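Local structure of putative ubiquinone biosynthesis protein (Nostoc punctiforme, 3MSQ) at residues F140-G144 / A179-I184; F75-A81 / Y92-K97. The protein is a putative ubiquinone biosynthesis protein of the Coq4 family, probably with a role in quinone biosynthesis. All blocks are in the same frame, centred on the assembly; numbering follows the deposited sequence.

Contact 1 (F140-G144 / A179-I184)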
loop_
_atom_site.group_PDB
_atom_site.type_symbol
_atom_site.label_atom_id
_atom_site.label_comp_id
_atom_site.label_asym_id
_atom_site.label_seq_id
_atom_site.Cartn_x
_atom_site.Cartn_y
_atom_site.Cartn_z
ATOM N N PHE A 140 11.761 -21.596 -0.110
ATOM C CA PHE A 140 10.666 -22.545 0.051
ATOM C C PHE A 140 10.762 -23.326 1.347
ATOM O O PHE A 140 9.736 -23.562 1.988
ATOM C CB PHE A 140 10.529 -23.453 -1.174
ATOM C CG PHE A 140 10.158 -22.742 -2.464
ATOM C CD1 PHE A 140 9.814 -21.388 -2.467
ATOM C CD2 PHE A 140 10.181 -23.414 -3.676
ATOM C CE1 PHE A 140 9.517 -20.727 -3.665
ATOM C CE2 PHE A 140 9.871 -22.751 -4.864
ATOM C CZ PHE A 140 9.543 -21.413 -4.849
ATOM N N GLY A 141 11.996 -23.655 1.747
ATOM C CA GLY A 141 12.302 -24.333 3.000
ATOM C C GLY A 141 11.885 -23.493 4.190
ATOM O O GLY A 141 11.309 -24.017 5.146
ATOM N N GLU A 142 12.118 -22.162 4.108
ATOM C CA GLU A 142 11.706 -21.235 5.155
ATOM C C GLU A 142 10.180 -21.092 5.256
ATOM O O GLU A 142 9.648 -21.157 6.371
ATOM C CB GLU A 142 12.450 -19.891 5.079
ATOM C CG GLU A 142 13.668 -19.800 6.014
ATOM C CD GLU A 142 13.509 -20.109 7.504
ATOM O OE1 GLU A 142 12.566 -19.571 8.136
ATOM O OE2 GLU A 142 14.351 -20.867 8.046
ATOM N N ILE A 143 9.469 -20.978 4.105
ATOM C CA ILE A 143 7.990 -20.893 4.041
ATOM C C ILE A 143 7.339 -22.212 4.513
ATOM O O ILE A 143 6.304 -22.191 5.187
ATOM C CB ILE A 143 7.440 -20.399 2.664
ATOM C CG1 ILE A 143 8.068 -19.058 2.218
ATOM C CG2 ILE A 143 5.912 -20.296 2.682
ATOM C CD1 ILE A 143 7.765 -17.777 3.164
ATOM N N GLY A 144 7.969 -23.331 4.174
ATOM C CA GLY A 144 7.542 -24.646 4.632
ATOM C C GLY A 144 7.649 -24.744 6.147
ATOM O O GLY A 144 6.701 -25.190 6.790
ATOM N N ALA A 179 5.513 -26.071 -6.293
ATOM C CA ALA A 179 6.612 -26.422 -5.406
ATOM C C ALA A 179 6.416 -25.751 -4.046
ATOM O O ALA A 179 6.610 -26.404 -3.014
ATOM C CB ALA A 179 7.925 -25.980 -6.024
ATOM N N LEU A 180 6.000 -24.456 -4.052
ATOM C CA LEU A 180 5.715 -23.710 -2.832
ATOM C C LEU A 180 4.547 -24.360 -2.098
ATOM O O LEU A 180 4.657 -24.581 -0.901
ATOM C CB LEU A 180 5.446 -22.212 -3.104
ATOM C CG LEU A 180 5.094 -21.356 -1.875
ATOM C CD1 LEU A 180 6.328 -20.921 -1.100
ATOM C CD2 LEU A 180 4.296 -20.154 -2.264
HETATM N N MSE A 181 3.471 -24.728 -2.809
HETATM C CA MSE A 181 2.319 -25.353 -2.166
HETATM C C MSE A 181 2.611 -26.752 -1.668
HETATM O O MSE A 181 1.932 -27.233 -0.759
HETATM C CB MSE A 181 1.096 -25.338 -3.069
HETATM C CG MSE A 181 0.521 -23.942 -3.326
HETATM SE SE MSE A 181 0.056 -22.844 -1.786
HETATM C CE MSE A 181 -0.912 -24.162 -0.680
ATOM N N THR A 182 3.632 -27.401 -2.245
ATOM C CA THR A 182 4.093 -28.727 -1.835
ATOM C C THR A 182 4.820 -28.624 -0.470
ATOM O O THR A 182 4.584 -29.461 0.408
ATOM C CB THR A 182 4.888 -29.380 -2.978
ATOM O OG1 THR A 182 3.969 -29.960 -3.927
ATOM C CG2 THR A 182 5.897 -30.414 -2.487
ATOM N N GLU A 183 5.673 -27.592 -0.289
ATOM C CA GLU A 183 6.391 -27.348 0.957
ATOM C C GLU A 183 5.465 -26.849 2.053
ATOM O O GLU A 183 5.633 -27.269 3.199
ATOM C CB GLU A 183 7.552 -26.370 0.755
ATOM C CG GLU A 183 8.842 -27.032 0.310
ATOM C CD GLU A 183 9.312 -28.156 1.213
ATOM O OE1 GLU A 183 9.928 -27.854 2.264
ATOM O OE2 GLU A 183 9.028 -29.334 0.889
ATOM N N ILE A 184 4.501 -25.951 1.721
ATOM C CA ILE A 184 3.518 -25.410 2.666
ATOM C C ILE A 184 2.622 -26.542 3.225
ATOM O O ILE A 184 2.485 -26.639 4.448
ATOM C CB ILE A 184 2.690 -24.241 2.073
ATOM C CG1 ILE A 184 3.568 -23.029 1.785
ATOM C CG2 ILE A 184 1.531 -23.857 2.994
ATOM C CD1 ILE A 184 2.883 -21.929 0.973
#
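Two helical segments, 140-144 and 179-184, run in broadly the same direction, their axes 38° apart (signed crossing angle -38°) and 8.4 Å from each other at closest approach. The backbones draw nearer toward their C-terminal ends: the CA atoms of F140 and L180 are 5.8 Å apart, those of G144 and I184 only 4.5 Å. The absence of a side chain at G144 suits this approach: its CA lies 3.5 Å from E183 O, a CA-H...O contact, and a CB would crowd E183 OE1 as that side chain is now placed. No conventional hydrogen bond crosses the interface. At the more open end F140 fills the gap with its ring, placing CE2 3.9 Å from A179 CB and CD1 3.8 Å from L180 CD1, while L180 CB lies over one ring face. The branched I143 reaches both buried aliphatic partners through CG2, 3.9 Å from L180 CD1 and 3.7 Å from I184 CG1. E183 packs its CB 3.8 Å from F140 O, and its carboxylate has a salt-bridge partner in R186, so the charge is met within its own helix. I169 of helix 156-172 touches both F140 and L180. The arrangement is a close approach, at a glycine, of helices that run in the same general direction, joining helices 139-152 and 177-192 in the all-helical Coq4 fold.

Contact 2 (F75-A81 / Y92-K97)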
loop_
_atom_site.group_PDB
_atom_site.type_symbol
_atom_site.label_atom_id
_atom_site.label_comp_id
_atom_site.label_asym_id
_atom_site.label_seq_id
_atom_site.Cartn_x
_atom_site.Cartn_y
_atom_site.Cartn_z
ATOM N N PHE A 75 27.098 -20.118 22.772
ATOM C CA PHE A 75 27.845 -21.221 22.205
ATOM C C PHE A 75 28.911 -20.756 21.236
ATOM O O PHE A 75 28.724 -19.741 20.564
ATOM C CB PHE A 75 26.886 -22.194 21.494
ATOM C CG PHE A 75 25.954 -21.572 20.482
ATOM C CD1 PHE A 75 26.345 -21.417 19.157
ATOM C CD2 PHE A 75 24.671 -21.180 20.844
ATOM C CE1 PHE A 75 25.480 -20.854 18.216
ATOM C CE2 PHE A 75 23.809 -20.605 19.904
ATOM C CZ PHE A 75 24.226 -20.441 18.597
ATOM N N ASN A 76 30.013 -21.505 21.142
ATOM C CA ASN A 76 31.064 -21.243 20.158
ATOM C C ASN A 76 30.837 -22.278 19.031
ATOM O O ASN A 76 30.865 -23.486 19.307
ATOM C CB ASN A 76 32.456 -21.380 20.798
ATOM C CG ASN A 76 33.634 -21.163 19.875
ATOM O OD1 ASN A 76 33.535 -20.558 18.797
ATOM N ND2 ASN A 76 34.793 -21.630 20.294
ATOM N N LEU A 77 30.563 -21.815 17.786
ATOM C CA LEU A 77 30.304 -22.716 16.642
ATOM C C LEU A 77 31.356 -23.796 16.444
ATOM O O LEU A 77 31.011 -24.914 16.051
ATOM C CB LEU A 77 30.087 -21.956 15.316
ATOM C CG LEU A 77 28.702 -21.380 15.056
ATOM C CD1 LEU A 77 28.734 -20.439 13.875
ATOM C CD2 LEU A 77 27.659 -22.468 14.812
ATOM N N ASP A 78 32.630 -23.467 16.725
ATOM C CA ASP A 78 33.759 -24.391 16.588
ATOM C C ASP A 78 33.683 -25.557 17.574
ATOM O O ASP A 78 34.044 -26.678 17.219
ATOM C CB ASP A 78 35.092 -23.632 16.706
ATOM C CG ASP A 78 35.288 -22.569 15.632
ATOM O OD1 ASP A 78 35.411 -22.942 14.441
ATOM O OD2 ASP A 78 35.297 -21.360 15.984
ATOM N N ASP A 79 33.182 -25.299 18.798
ATOM C CA ASP A 79 33.023 -26.315 19.845
ATOM C C ASP A 79 31.837 -27.241 19.578
ATOM O O ASP A 79 31.896 -28.423 19.939
ATOM C CB ASP A 79 32.920 -25.673 21.222
ATOM C CG ASP A 79 34.233 -25.122 21.703
ATOM O OD1 ASP A 79 35.167 -25.926 21.938
ATOM O OD2 ASP A 79 34.347 -23.888 21.817
ATOM N N LEU A 80 30.767 -26.702 18.944
ATOM C CA LEU A 80 29.578 -27.454 18.550
ATOM C C LEU A 80 29.942 -28.438 17.452
ATOM O O LEU A 80 29.493 -29.583 17.494
ATOM C CB LEU A 80 28.472 -26.520 18.034
ATOM C CG LEU A 80 27.699 -25.692 19.045
ATOM C CD1 LEU A 80 26.639 -24.896 18.337
ATOM C CD2 LEU A 80 27.058 -26.564 20.107
ATOM N N ALA A 81 30.776 -27.988 16.473
ATOM C CA ALA A 81 31.268 -28.788 15.348
ATOM C C ALA A 81 32.089 -29.970 15.828
ATOM O O ALA A 81 32.098 -31.006 15.170
ATOM C CB ALA A 81 32.094 -27.916 14.425
ATOM N N TYR A 92 24.117 -28.377 12.959
ATOM C CA TYR A 92 23.916 -26.920 12.962
ATOM C C TYR A 92 25.187 -26.178 12.585
ATOM O O TYR A 92 25.153 -25.371 11.657
ATOM C CB TYR A 92 23.364 -26.434 14.319
ATOM C CG TYR A 92 22.998 -24.963 14.350
ATOM C CD1 TYR A 92 22.051 -24.438 13.467
ATOM C CD2 TYR A 92 23.577 -24.097 15.280
ATOM C CE1 TYR A 92 21.710 -23.085 13.488
ATOM C CE2 TYR A 92 23.236 -22.742 15.317
ATOM C CZ TYR A 92 22.300 -22.241 14.421
ATOM O OH TYR A 92 21.943 -20.911 14.448
ATOM N N ALA A 93 26.305 -26.487 13.270
ATOM C CA ALA A 93 27.614 -25.886 13.037
ATOM C C ALA A 93 28.143 -26.142 11.620
ATOM O O ALA A 93 28.581 -25.192 10.969
ATOM C CB ALA A 93 28.609 -26.372 14.074
ATOM N N ARG A 94 28.055 -27.399 11.127
ATOM C CA ARG A 94 28.502 -27.789 9.783
ATOM C C ARG A 94 27.816 -26.964 8.694
ATOM O O ARG A 94 28.492 -26.517 7.763
ATOM C CB ARG A 94 28.314 -29.298 9.535
ATOM N N GLU A 95 26.495 -26.723 8.836
ATOM C CA GLU A 95 25.754 -25.919 7.869
ATOM C C GLU A 95 25.813 -24.396 8.095
ATOM O O GLU A 95 25.475 -23.629 7.185
ATOM C CB GLU A 95 24.346 -26.461 7.598
ATOM C CG GLU A 95 23.362 -26.368 8.745
ATOM C CD GLU A 95 21.958 -26.725 8.301
ATOM O OE1 GLU A 95 21.669 -27.940 8.179
ATOM O OE2 GLU A 95 21.174 -25.794 7.998
HETATM N N MSE A 96 26.276 -23.964 9.289
HETATM C CA MSE A 96 26.470 -22.545 9.611
HETATM C C MSE A 96 27.752 -22.058 8.927
HETATM O O MSE A 96 27.782 -20.944 8.391
HETATM C CB MSE A 96 26.578 -22.305 11.129
HETATM C CG MSE A 96 25.237 -22.006 11.836
HETATM SE SE MSE A 96 23.936 -20.784 10.977
HETATM C CE MSE A 96 25.192 -19.274 10.392
ATOM N N LYS A 97 28.807 -22.911 8.950
ATOM C CA LYS A 97 30.118 -22.667 8.336
ATOM C C LYS A 97 29.983 -22.654 6.820
ATOM O O LYS A 97 30.731 -21.945 6.149
ATOM C CB LYS A 97 31.143 -23.733 8.770
ATOM C CG LYS A 97 31.431 -23.764 10.272
ATOM C CD LYS A 97 32.676 -22.986 10.648
ATOM C CE LYS A 97 33.019 -23.150 12.109
ATOM N NZ LYS A 97 33.658 -24.463 12.402
#
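A salt bridge joins D78 to K97, with K97 NZ donating a hydrogen bond to D78 OD1 at 3.1 Å. Both residues are exposed, and the long lysine chain spans the gap that an aspartate is too short to cross. Internal to segment 75-81, at the start of its helix, N76 occupies the N-cap position and its ND2 donates to D79 OD2 at 2.8 Å. Beneath the salt bridge, A93 is small enough to let the helices meet: its CB lies 3.4 Å from L77 O and 3.8 Å from A81 CB. L77 reaches farther, bringing CD2 to 3.8 Å from M96 CB, M96 being selenomethionine. F75 CE1 approaches Y92 CE2 at 4.1 Å, and L80 CD1 lies at the edge of the tyrosine ring. The axes of 77-81 and 92-97 pass 8.5 Å apart at closest, their N-to-C directions 128° apart. Beyond the pair, W207 stacks edge-to-face with F75, while Y92 OH and E95 OE2 hydrogen-bond to D127 and H130 of helix 114-133, tying helix 88-98 to that neighbour.

Contacts 1 and 2 join different pairs of helices; their centres are about 26 Å apart and their nearest atoms about 8 Å, without touching. Contact 2 closes along the chain before contact 1 opens. In contact 1 five of the eight touching residues are buried and none exposed, and its centre is about 14 Å from the chain centre, against about 19 Å for contact 2. Contact 1 relies on apolar side chains; contact 2, only partly buried, adds a salt bridge on exposed residues that water can reach. Small residues suit close backbones in both, glycine between helices 38° apart, alanine between helices in roughly opposite senses, 128° apart, and the buried areas are similar, 359 and 368 Å².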